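Local coordinates for specific mitochondrial acyl carrier protein (Toxoplasma, PDB 3CE7) that probably serves as a mitochondrial acyl carrier protein and may carry acyl chains in fatty acid synthesis, at residues Thr15-Val20 against Phe92-Arg97; Tyr23-Cys28 against Gln84-Ile89. One frame throughout, in Å; residues are numbered along the deposited sequence.

Contact 1 (Thr15-Val20 against Phe92-Arg97); sequences TDINAV and FVVSER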
# COMPACT_ATOMS: atom_id res chain seq x y z
N THR A 15 11.87 -8.95 0.44
CA THR A 15 11.94 -9.27 -0.98
C THR A 15 11.02 -10.45 -1.36
O THR A 15 11.05 -10.92 -2.50
CB THR A 15 13.39 -9.54 -1.46
OG1 THR A 15 13.97 -10.58 -0.65
CG2 THR A 15 14.23 -8.28 -1.35
N ASP A 16 10.22 -10.90 -0.39
CA ASP A 16 9.25 -11.99 -0.59
C ASP A 16 7.89 -11.35 -0.88
O ASP A 16 7.25 -10.81 0.01
CB ASP A 16 9.22 -12.85 0.69
CG ASP A 16 8.21 -13.99 0.65
OD1 ASP A 16 7.19 -13.92 -0.05
OD2 ASP A 16 8.45 -14.99 1.38
N ILE A 17 7.43 -11.42 -2.13
CA ILE A 17 6.19 -10.74 -2.53
C ILE A 17 4.94 -11.24 -1.77
O ILE A 17 4.05 -10.45 -1.45
CB ILE A 17 5.97 -10.73 -4.08
CG1 ILE A 17 4.80 -9.80 -4.47
CG2 ILE A 17 5.80 -12.14 -4.62
CD1 ILE A 17 5.00 -8.34 -4.05
N ASN A 18 4.88 -12.54 -1.49
CA ASN A 18 3.75 -13.06 -0.70
C ASN A 18 3.70 -12.42 0.68
O ASN A 18 2.65 -11.91 1.10
CB ASN A 18 3.80 -14.58 -0.60
CG ASN A 18 3.35 -15.27 -1.89
OD1 ASN A 18 3.08 -14.62 -2.90
ND2 ASN A 18 3.29 -16.60 -1.84
N ALA A 19 4.84 -12.40 1.37
CA ALA A 19 4.89 -11.87 2.74
C ALA A 19 4.62 -10.37 2.76
O ALA A 19 3.84 -9.88 3.59
CB ALA A 19 6.24 -12.19 3.37
N VAL A 20 5.24 -9.65 1.83
CA VAL A 20 5.07 -8.20 1.75
C VAL A 20 3.62 -7.85 1.38
O VAL A 20 3.05 -6.91 1.94
CB VAL A 20 6.09 -7.57 0.76
CG1 VAL A 20 5.77 -6.11 0.50
CG2 VAL A 20 7.50 -7.71 1.30
N PHE A 92 6.24 -2.60 -5.77
CA PHE A 92 7.26 -1.55 -5.75
C PHE A 92 8.23 -1.76 -4.58
O PHE A 92 9.45 -1.61 -4.72
CB PHE A 92 6.63 -0.16 -5.67
CG PHE A 92 7.64 0.94 -5.81
CD1 PHE A 92 8.18 1.26 -7.05
CD2 PHE A 92 8.10 1.63 -4.68
CE1 PHE A 92 9.14 2.27 -7.18
CE2 PHE A 92 9.06 2.64 -4.80
CZ PHE A 92 9.58 2.96 -6.04
N VAL A 93 7.67 -2.12 -3.43
CA VAL A 93 8.51 -2.36 -2.25
C VAL A 93 9.51 -3.47 -2.54
O VAL A 93 10.71 -3.32 -2.32
CB VAL A 93 7.66 -2.70 -1.01
CG1 VAL A 93 8.54 -3.25 0.11
CG2 VAL A 93 6.90 -1.48 -0.54
N VAL A 94 9.00 -4.59 -3.05
CA VAL A 94 9.87 -5.74 -3.31
C VAL A 94 10.93 -5.38 -4.34
O VAL A 94 12.11 -5.68 -4.15
CB VAL A 94 9.05 -6.98 -3.71
CG1 VAL A 94 9.96 -8.08 -4.30
CG2 VAL A 94 8.29 -7.48 -2.48
N SER A 95 10.51 -4.70 -5.41
CA SER A 95 11.45 -4.31 -6.47
C SER A 95 12.57 -3.42 -5.92
O SER A 95 13.74 -3.63 -6.26
CB SER A 95 10.72 -3.63 -7.64
OG SER A 95 10.17 -2.39 -7.26
N GLU A 96 12.22 -2.47 -5.06
CA GLU A 96 13.24 -1.58 -4.50
C GLU A 96 14.19 -2.34 -3.59
O GLU A 96 15.41 -2.16 -3.66
CB GLU A 96 12.60 -0.41 -3.76
CG GLU A 96 11.96 0.61 -4.70
CD GLU A 96 12.99 1.32 -5.58
OE1 GLU A 96 13.82 2.09 -5.05
OE2 GLU A 96 12.97 1.09 -6.81
N ARG A 97 13.64 -3.19 -2.74
CA ARG A 97 14.47 -3.92 -1.79
C ARG A 97 15.33 -4.97 -2.50
O ARG A 97 16.42 -5.28 -2.03
CB ARG A 97 13.61 -4.57 -0.70
CG ARG A 97 12.89 -3.57 0.20
CD ARG A 97 13.84 -2.55 0.85
NE ARG A 97 14.84 -3.20 1.71
CZ ARG A 97 15.68 -2.55 2.51
NH1 ARG A 97 15.64 -1.22 2.59
NH2 ARG A 97 16.54 -3.23 3.25

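Contact 2 (Tyr23-Cys28 against Gln84-Ile89); sequences YIVGMC and QTLQEI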
# COMPACT_ATOMS: atom_id res chain seq x y z
N TYR A 23 1.37 -8.41 4.37
CA TYR A 23 1.61 -7.37 5.36
C TYR A 23 0.92 -6.06 4.97
O TYR A 23 0.26 -5.41 5.80
CB TYR A 23 3.11 -7.14 5.54
CG TYR A 23 3.43 -6.53 6.88
CD1 TYR A 23 3.61 -7.34 7.99
CD2 TYR A 23 3.49 -5.14 7.04
CE1 TYR A 23 3.88 -6.80 9.24
CE2 TYR A 23 3.76 -4.59 8.30
CZ TYR A 23 3.95 -5.43 9.39
OH TYR A 23 4.21 -4.93 10.65
N ILE A 24 1.06 -5.70 3.70
CA ILE A 24 0.51 -4.45 3.20
C ILE A 24 -1.02 -4.46 3.21
O ILE A 24 -1.65 -3.45 3.52
CB ILE A 24 1.12 -4.11 1.83
CG1 ILE A 24 2.57 -3.63 2.05
CG2 ILE A 24 0.27 -3.10 1.06
CD1 ILE A 24 3.35 -3.29 0.80
N VAL A 25 -1.62 -5.61 2.90
CA VAL A 25 -3.08 -5.77 3.05
C VAL A 25 -3.49 -5.48 4.50
O VAL A 25 -4.42 -4.70 4.74
CB VAL A 25 -3.57 -7.16 2.60
CG1 VAL A 25 -5.05 -7.40 2.99
CG2 VAL A 25 -3.41 -7.30 1.09
N GLY A 26 -2.77 -6.06 5.46
CA GLY A 26 -3.02 -5.81 6.89
C GLY A 26 -2.90 -4.35 7.28
O GLY A 26 -3.73 -3.83 8.04
N MET A 27 -1.89 -3.68 6.75
CA MET A 27 -1.69 -2.25 7.00
C MET A 27 -2.87 -1.44 6.47
O MET A 27 -3.35 -0.51 7.14
CB MET A 27 -0.43 -1.74 6.32
CG MET A 27 0.86 -2.26 6.93
SD MET A 27 2.29 -1.74 5.96
CE MET A 27 2.16 0.04 6.01
N CYS A 28 -3.30 -1.78 5.26
CA CYS A 28 -4.37 -1.05 4.59
C CYS A 28 -5.67 -1.19 5.37
O CYS A 28 -6.43 -0.23 5.47
CB CYS A 28 -4.57 -1.59 3.18
SG CYS A 28 -5.91 -0.74 2.27
N GLN A 84 -2.73 2.55 -7.85
CA GLN A 84 -4.17 2.32 -7.80
C GLN A 84 -4.57 1.12 -6.93
O GLN A 84 -5.71 1.05 -6.46
CB GLN A 84 -4.76 2.15 -9.19
CG GLN A 84 -4.67 3.40 -10.04
CD GLN A 84 -5.26 3.16 -11.41
OE1 GLN A 84 -4.60 2.62 -12.30
NE2 GLN A 84 -6.52 3.56 -11.58
N THR A 85 -3.64 0.19 -6.72
CA THR A 85 -3.92 -1.02 -5.94
C THR A 85 -2.79 -1.35 -4.96
O THR A 85 -1.64 -0.89 -5.13
CB THR A 85 -4.10 -2.28 -6.83
OG1 THR A 85 -2.82 -2.67 -7.38
CG2 THR A 85 -5.11 -2.03 -7.95
N LEU A 86 -3.11 -2.14 -3.95
CA LEU A 86 -2.08 -2.59 -3.00
C LEU A 86 -1.05 -3.50 -3.64
O LEU A 86 0.11 -3.49 -3.25
CB LEU A 86 -2.70 -3.31 -1.81
CG LEU A 86 -3.61 -2.47 -0.92
CD1 LEU A 86 -4.20 -3.41 0.09
CD2 LEU A 86 -2.85 -1.31 -0.26
N GLN A 87 -1.46 -4.30 -4.63
CA GLN A 87 -0.49 -5.16 -5.30
C GLN A 87 0.62 -4.33 -5.92
O GLN A 87 1.80 -4.73 -5.87
CB GLN A 87 -1.14 -6.03 -6.38
CG GLN A 87 -0.18 -7.08 -6.91
CD GLN A 87 0.15 -8.11 -5.85
OE1 GLN A 87 -0.70 -8.93 -5.49
NE2 GLN A 87 1.37 -8.04 -5.32
N GLU A 88 0.27 -3.19 -6.50
CA GLU A 88 1.28 -2.31 -7.10
C GLU A 88 2.27 -1.79 -6.05
O GLU A 88 3.47 -1.70 -6.31
CB GLU A 88 0.59 -1.13 -7.78
CG GLU A 88 -0.16 -1.54 -9.06
CD GLU A 88 -1.03 -0.43 -9.59
OE1 GLU A 88 -1.35 0.50 -8.82
OE2 GLU A 88 -1.42 -0.48 -10.78
N ILE A 89 1.74 -1.45 -4.88
CA ILE A 89 2.58 -0.94 -3.80
C ILE A 89 3.53 -2.03 -3.32
O ILE A 89 4.75 -1.79 -3.20
CB ILE A 89 1.75 -0.35 -2.65
CG1 ILE A 89 0.85 0.76 -3.20
CG2 ILE A 89 2.70 0.23 -1.57
CD1 ILE A 89 -0.04 1.46 -2.16

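Contact 1 (Thr15-Val20 against Phe92-Arg97)
In the helical bundle of this acyl carrier protein, the first helix (17-29) begins beside the C-terminal part of the last helix (86-98). Val94 carries most of the contact, and its two methyls have separate tasks. CG1 stands anti to the backbone N (chi1 166°) and touches the carbonyl oxygen of Thr15, with Val94 CG1 to Thr15 O at 3.5 Å. CG2, beside the backbone N, reaches in between Ile17 and Val20. Ile17 has CG1 anti to its own N, and its chi2 of 60° bends the chain so that CD1 meets Val94 CG2 at 3.7 Å, the two side chains crossing at about a right angle. Val20 approaches obliquely, its CG2 lying 3.9 Å from Val94 CG2. On the buried side, Val20 CG1 meets Val93 CG1 at 4.0 Å, and Val93 also packs on Val67 and Phe71 of helix 57-71. Asp16 caps the start of helix 17-29: Ala19 N donates to its OD1 from above the carboxylate plane. Arg97, bent at chi2 and chi3, leads away: NE forms a salt bridge with Asp14 and NH1 a hydrogen bond to the carbonyl oxygen of Asp72. Arg97 CB stays behind, 3.8 Å from Thr15 CG2.

Contact 2 (Tyr23-Cys28 against Gln84-Ile89)
Residues 84-89 lead from a loop into the last helix of the acyl carrier bundle, and their inner side packs against the second half of the first helix. Gln84 and Thr85 prepare the helix start. Gln84 N donates to Glu88 OE1 at 2.7 Å, nearly along the C-O axis of that oxygen. Thr85 N reaches the same oxygen from above the carboxylate plane. Thr85 is the N-cap, and its OG1 accepts from Glu88 N at 3.3 Å, which completes a capping box.

Leu86 follows and carries the contact. Its CG is anti to the carbonyl carbon (chi1 -64°), and chi2 is extended. CD1 lies over the backbone of the first helix, 3.9 Å from Val25 CA and 3.6 Å from Cys28 CB. Cys28 SG, anti to its own N, also touches this methyl, at 3.8 Å. The other branch, CD2, meets Ile24 CG2 at 3.8 Å as the two side chains slide past each other in opposite directions. Phe63 of helix 57-71 touches both Leu86 and Ile24.

Gln87 turns away and binds Thr21 and Asp91 through NE2. Glu88 closes the cap. Ile89 adds a looser touch, its CG2 4.3 Å from Ile24 CD1. No hydrogen bond crosses between the two segments, so their own cohesion is apolar. The Gln87 bond to Thr21 adds a polar link between the helices beside them, while the polar bonds within 84-89 hold the helix start in shape.

Both contacts join helix 17-29 to helix 86-98, and their centres lie about 11 Å apart. The pairing runs in reverse order: contact 1 joins the start of the first helix to the later turns of the last, and contact 2 joins its second half to the beginning of helix 86-98. The two touch directly: Val93 CG2 of contact 1 lies 4.2 Å from Ile24 CD1 of contact 2, and Ile17 CD1 packs on Gln87 NE2 at 3.9 Å. Contact 2 is buried, its centre about 3 Å from the centre of the chain, whereas contact 1 is partly buried, about 11 Å from that centre. Helix 57-71 packs against both contacts.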